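Local structure of phosphate binding protein (4JWO) at residues 160-173 with 206-218. The protein probably binds phosphate as the substrate-capturing component of a transport system that carries the ion across the cytoplasmic membrane. Residues are numbered along the deposited sequence; the frame is centred on the assembly and turned at random.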
# COMPACT_ATOMS: atom_id res chain seq x y z
N VAL A 160 17.20 -3.41 -3.08
CA VAL A 160 16.25 -4.21 -2.33
C VAL A 160 16.99 -5.31 -1.57
O VAL A 160 16.68 -5.58 -0.41
CB VAL A 160 15.16 -4.79 -3.25
CG1 VAL A 160 14.36 -5.88 -2.53
CG2 VAL A 160 14.26 -3.68 -3.72
N ALA A 161 17.98 -5.91 -2.22
CA ALA A 161 18.78 -6.95 -1.58
C ALA A 161 19.46 -6.43 -0.31
O ALA A 161 19.51 -7.13 0.70
CB ALA A 161 19.79 -7.54 -2.54
N GLU A 162 19.98 -5.21 -0.36
CA GLU A 162 20.60 -4.62 0.82
C GLU A 162 19.59 -4.36 1.92
O GLU A 162 19.85 -4.59 3.10
CB GLU A 162 21.37 -3.35 0.48
CG GLU A 162 22.70 -3.67 -0.16
CD GLU A 162 23.31 -2.49 -0.89
OE1 GLU A 162 22.61 -1.49 -1.13
OE2 GLU A 162 24.51 -2.59 -1.24
N LEU A 163 18.41 -3.88 1.53
CA LEU A 163 17.36 -3.65 2.51
C LEU A 163 16.93 -4.97 3.16
O LEU A 163 16.63 -5.01 4.36
CB LEU A 163 16.19 -2.91 1.87
CG LEU A 163 16.55 -1.45 1.50
CD1 LEU A 163 15.52 -0.83 0.55
CD2 LEU A 163 16.69 -0.57 2.75
N ASN A 164 16.92 -6.04 2.38
CA ASN A 164 16.58 -7.36 2.90
C ASN A 164 17.66 -7.86 3.85
O ASN A 164 17.38 -8.45 4.89
CB ASN A 164 16.34 -8.36 1.75
CG ASN A 164 16.21 -9.78 2.22
OD1 ASN A 164 17.04 -10.63 1.88
ND2 ASN A 164 15.17 -10.07 3.00
N LYS A 165 18.91 -7.59 3.51
CA LYS A 165 20.03 -7.95 4.37
C LYS A 165 19.86 -7.31 5.76
O LYS A 165 20.19 -7.92 6.78
CB LYS A 165 21.33 -7.47 3.71
CG LYS A 165 22.59 -8.06 4.28
CD LYS A 165 23.78 -7.57 3.46
CE LYS A 165 25.06 -8.27 3.85
NZ LYS A 165 26.20 -7.72 3.07
N ILE A 166 19.34 -6.09 5.78
CA ILE A 166 19.13 -5.36 7.03
C ILE A 166 17.87 -5.81 7.77
O ILE A 166 17.90 -6.01 8.99
CB ILE A 166 19.01 -3.85 6.75
CG1 ILE A 166 20.35 -3.28 6.26
CG2 ILE A 166 18.56 -3.11 8.00
CD1 ILE A 166 20.21 -1.92 5.64
N TRP A 167 16.78 -5.97 7.04
CA TRP A 167 15.45 -6.12 7.66
C TRP A 167 14.92 -7.54 7.79
O TRP A 167 13.90 -7.74 8.45
CB TRP A 167 14.43 -5.30 6.88
CG TRP A 167 14.52 -3.83 7.14
CD1 TRP A 167 15.12 -2.89 6.35
CD2 TRP A 167 14.02 -3.13 8.29
NE1 TRP A 167 15.00 -1.65 6.92
CE2 TRP A 167 14.34 -1.76 8.13
CE3 TRP A 167 13.33 -3.52 9.45
CZ2 TRP A 167 13.98 -0.79 9.06
CZ3 TRP A 167 12.98 -2.56 10.38
CH2 TRP A 167 13.30 -1.20 10.18
N ALA A 168 15.59 -8.51 7.18
CA ALA A 168 15.07 -9.88 7.15
C ALA A 168 14.84 -10.42 8.54
O ALA A 168 15.50 -10.01 9.50
CB ALA A 168 16.01 -10.80 6.40
N ALA A 169 13.91 -11.37 8.63
CA ALA A 169 13.57 -12.02 9.88
C ALA A 169 14.78 -12.55 10.63
O ALA A 169 14.80 -12.54 11.86
CB ALA A 169 12.59 -13.15 9.62
N ASP A 170 15.79 -13.02 9.89
CA ASP A 170 16.97 -13.61 10.48
C ASP A 170 18.19 -12.68 10.42
O ASP A 170 19.31 -13.12 10.68
CB ASP A 170 17.31 -14.94 9.80
CG ASP A 170 17.79 -14.76 8.36
OD1 ASP A 170 17.32 -13.84 7.66
OD2 ASP A 170 18.65 -15.55 7.94
N SER A 171 17.98 -11.42 10.08
CA SER A 171 19.09 -10.48 10.00
C SER A 171 19.56 -10.05 11.38
O SER A 171 18.75 -9.68 12.24
CB SER A 171 18.73 -9.24 9.21
OG SER A 171 19.83 -8.34 9.24
N LYS A 172 20.88 -10.11 11.58
CA LYS A 172 21.50 -9.62 12.80
C LYS A 172 22.32 -8.38 12.51
O LYS A 172 23.12 -7.95 13.34
CB LYS A 172 22.41 -10.69 13.40
CG LYS A 172 21.80 -12.08 13.42
CD LYS A 172 20.49 -12.09 14.19
CE LYS A 172 19.75 -13.39 13.95
NZ LYS A 172 18.53 -13.51 14.80
N VAL A 173 22.15 -7.82 11.31
CA VAL A 173 22.98 -6.69 10.87
C VAL A 173 22.84 -5.54 11.84
O VAL A 173 21.73 -5.13 12.19
CB VAL A 173 22.63 -6.24 9.43
CG1 VAL A 173 23.18 -4.83 9.14
CG2 VAL A 173 23.16 -7.24 8.43
N VAL A 206 7.59 -6.75 0.12
CA VAL A 206 8.38 -6.53 -1.08
C VAL A 206 9.87 -6.51 -0.83
O VAL A 206 10.66 -6.74 -1.75
CB VAL A 206 7.92 -5.28 -1.87
CG1 VAL A 206 6.43 -5.42 -2.23
CG2 VAL A 206 8.19 -4.00 -1.08
N ILE A 207 10.26 -6.31 0.42
CA ILE A 207 11.68 -6.33 0.79
C ILE A 207 12.12 -7.72 1.25
O ILE A 207 13.19 -8.20 0.85
CB ILE A 207 12.01 -5.28 1.86
CG1 ILE A 207 11.78 -3.86 1.32
CG2 ILE A 207 13.45 -5.43 2.33
CD1 ILE A 207 12.50 -3.56 -0.01
N ASN A 208 11.30 -8.37 2.08
CA ASN A 208 11.68 -9.67 2.61
C ASN A 208 11.02 -10.86 1.94
O ASN A 208 11.56 -11.97 1.94
CB ASN A 208 11.41 -9.72 4.12
CG ASN A 208 12.27 -8.76 4.89
OD1 ASN A 208 13.35 -8.40 4.44
ND2 ASN A 208 11.79 -8.32 6.05
N GLY A 209 9.84 -10.65 1.36
CA GLY A 209 9.10 -11.74 0.76
C GLY A 209 7.71 -11.98 1.31
O GLY A 209 7.26 -11.31 2.25
N LYS A 210 7.03 -12.97 0.73
CA LYS A 210 5.63 -13.26 1.04
C LYS A 210 5.39 -13.63 2.51
O LYS A 210 4.28 -13.46 3.00
CB LYS A 210 5.11 -14.37 0.13
N ALA A 211 6.43 -14.09 3.19
CA ALA A 211 6.32 -14.44 4.61
C ALA A 211 5.89 -13.24 5.45
O ALA A 211 5.39 -13.40 6.56
CB ALA A 211 7.63 -15.02 5.13
N LYS A 212 6.12 -12.04 4.91
CA LYS A 212 5.58 -10.80 5.47
C LYS A 212 6.01 -10.57 6.91
O LYS A 212 5.19 -10.24 7.77
CB LYS A 212 4.06 -10.79 5.37
CG LYS A 212 3.54 -10.49 3.98
CD LYS A 212 3.03 -9.08 3.91
CE LYS A 212 1.52 -9.06 3.77
NZ LYS A 212 0.78 -9.62 4.93
N SER A 213 7.30 -10.75 7.15
CA SER A 213 7.86 -10.64 8.48
C SER A 213 9.13 -9.80 8.41
O SER A 213 9.64 -9.54 7.33
CB SER A 213 8.25 -12.03 8.95
OG SER A 213 9.17 -12.58 8.03
N SER A 214 9.63 -9.40 9.58
CA SER A 214 10.94 -8.75 9.67
C SER A 214 11.55 -9.04 11.04
O SER A 214 10.88 -9.57 11.92
CB SER A 214 10.85 -7.24 9.44
OG SER A 214 10.39 -6.55 10.59
N ARG A 215 12.82 -8.69 11.21
CA ARG A 215 13.40 -8.69 12.55
C ARG A 215 12.56 -7.76 13.41
O ARG A 215 11.88 -6.85 12.91
CB ARG A 215 14.85 -8.18 12.48
CG ARG A 215 14.94 -6.73 12.02
CD ARG A 215 16.38 -6.35 11.68
NE ARG A 215 17.25 -6.35 12.85
CZ ARG A 215 18.55 -6.08 12.80
NH1 ARG A 215 19.12 -5.81 11.64
NH2 ARG A 215 19.27 -6.09 13.92
N SER A 216 12.59 -7.98 14.71
CA SER A 216 11.78 -7.17 15.61
C SER A 216 12.59 -6.16 16.42
O SER A 216 12.01 -5.34 17.14
CB SER A 216 11.00 -8.07 16.56
OG SER A 216 11.88 -8.80 17.40
N ASP A 217 13.92 -6.24 16.33
CA ASP A 217 14.77 -5.32 17.09
C ASP A 217 15.01 -4.02 16.32
O ASP A 217 16.04 -3.83 15.67
CB ASP A 217 16.08 -5.97 17.54
CG ASP A 217 16.87 -6.56 16.40
OD1 ASP A 217 16.25 -7.10 15.46
OD2 ASP A 217 18.12 -6.48 16.44
N TYR A 218 14.01 -3.16 16.38
CA TYR A 218 14.08 -1.84 15.78
C TYR A 218 13.10 -0.95 16.52
O TYR A 218 12.29 -1.44 17.31
CB TYR A 218 13.75 -1.89 14.28
CG TYR A 218 12.33 -2.28 13.91
CD1 TYR A 218 11.96 -3.61 13.80
CD2 TYR A 218 11.38 -1.30 13.62
CE1 TYR A 218 10.66 -3.97 13.45
CE2 TYR A 218 10.09 -1.65 13.27
CZ TYR A 218 9.74 -2.99 13.18
OH TYR A 218 8.46 -3.34 12.82
O HOH W 1 13.93 -12.56 3.47
O HOH W 2 17.64 -9.52 14.67
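I207 lies across helix 160-167 with two branches. Its CG2, anti to the backbone N, packs 3.8 Å from L163 CB against the helix backbone, while CD1 reaches V160 CG1. One residue on, the N208 amide links the C-terminal turn of helix 160-167 to the loop at S213: OD1 accepts from N164 ND2 (2.9 Å), the two amide planes turned 63° apart, and ND2 donates to S213 O and, weakly, to W167 O. A water that donates to N208 O and accepts from N164 ND2 adds a second link. Beyond the type I turn G209-K212, S213 OG touches A169 CB and S214 CB lies against W167 O, the same carbonyl that R215 N meets from above its plane at 3.1 Å.

The R215 side chain then turns about its CG-CD bond (chi3 -67°), which brings the guanidinium between the last turn of the helix and the loop after it, within reach of I166 O and V173 O. NH1 donates to I166 O (2.9 Å) and V173 O (2.8 Å), both near the guanidinium plane; NH2 adds a weak bond to V173 O, and S171 O sits over one face. From its own segment D217 grips the group side-on, OD1 on NE and OD2 on NH2 (2.8 Å), which fixes its rotation. A methionine in place of R215 would probably leave the I166 and V173 carbonyls without these donors and D217 without its countercharge.

Y218 closes the contact, offering its face to the edge of W167 in a T-shaped pair, planes at 77°, where W167 CZ3 lies 3.6 Å from Y218 CG; the Y218 OH bonds to A193 O. F203 and Y240 also meet the W167 ring edge-to-face. The arrangement is helix-to-helix and loop packing over the beta-sheet in one lobe of the two-lobed, periplasmic-binding-protein fold of the PstS family.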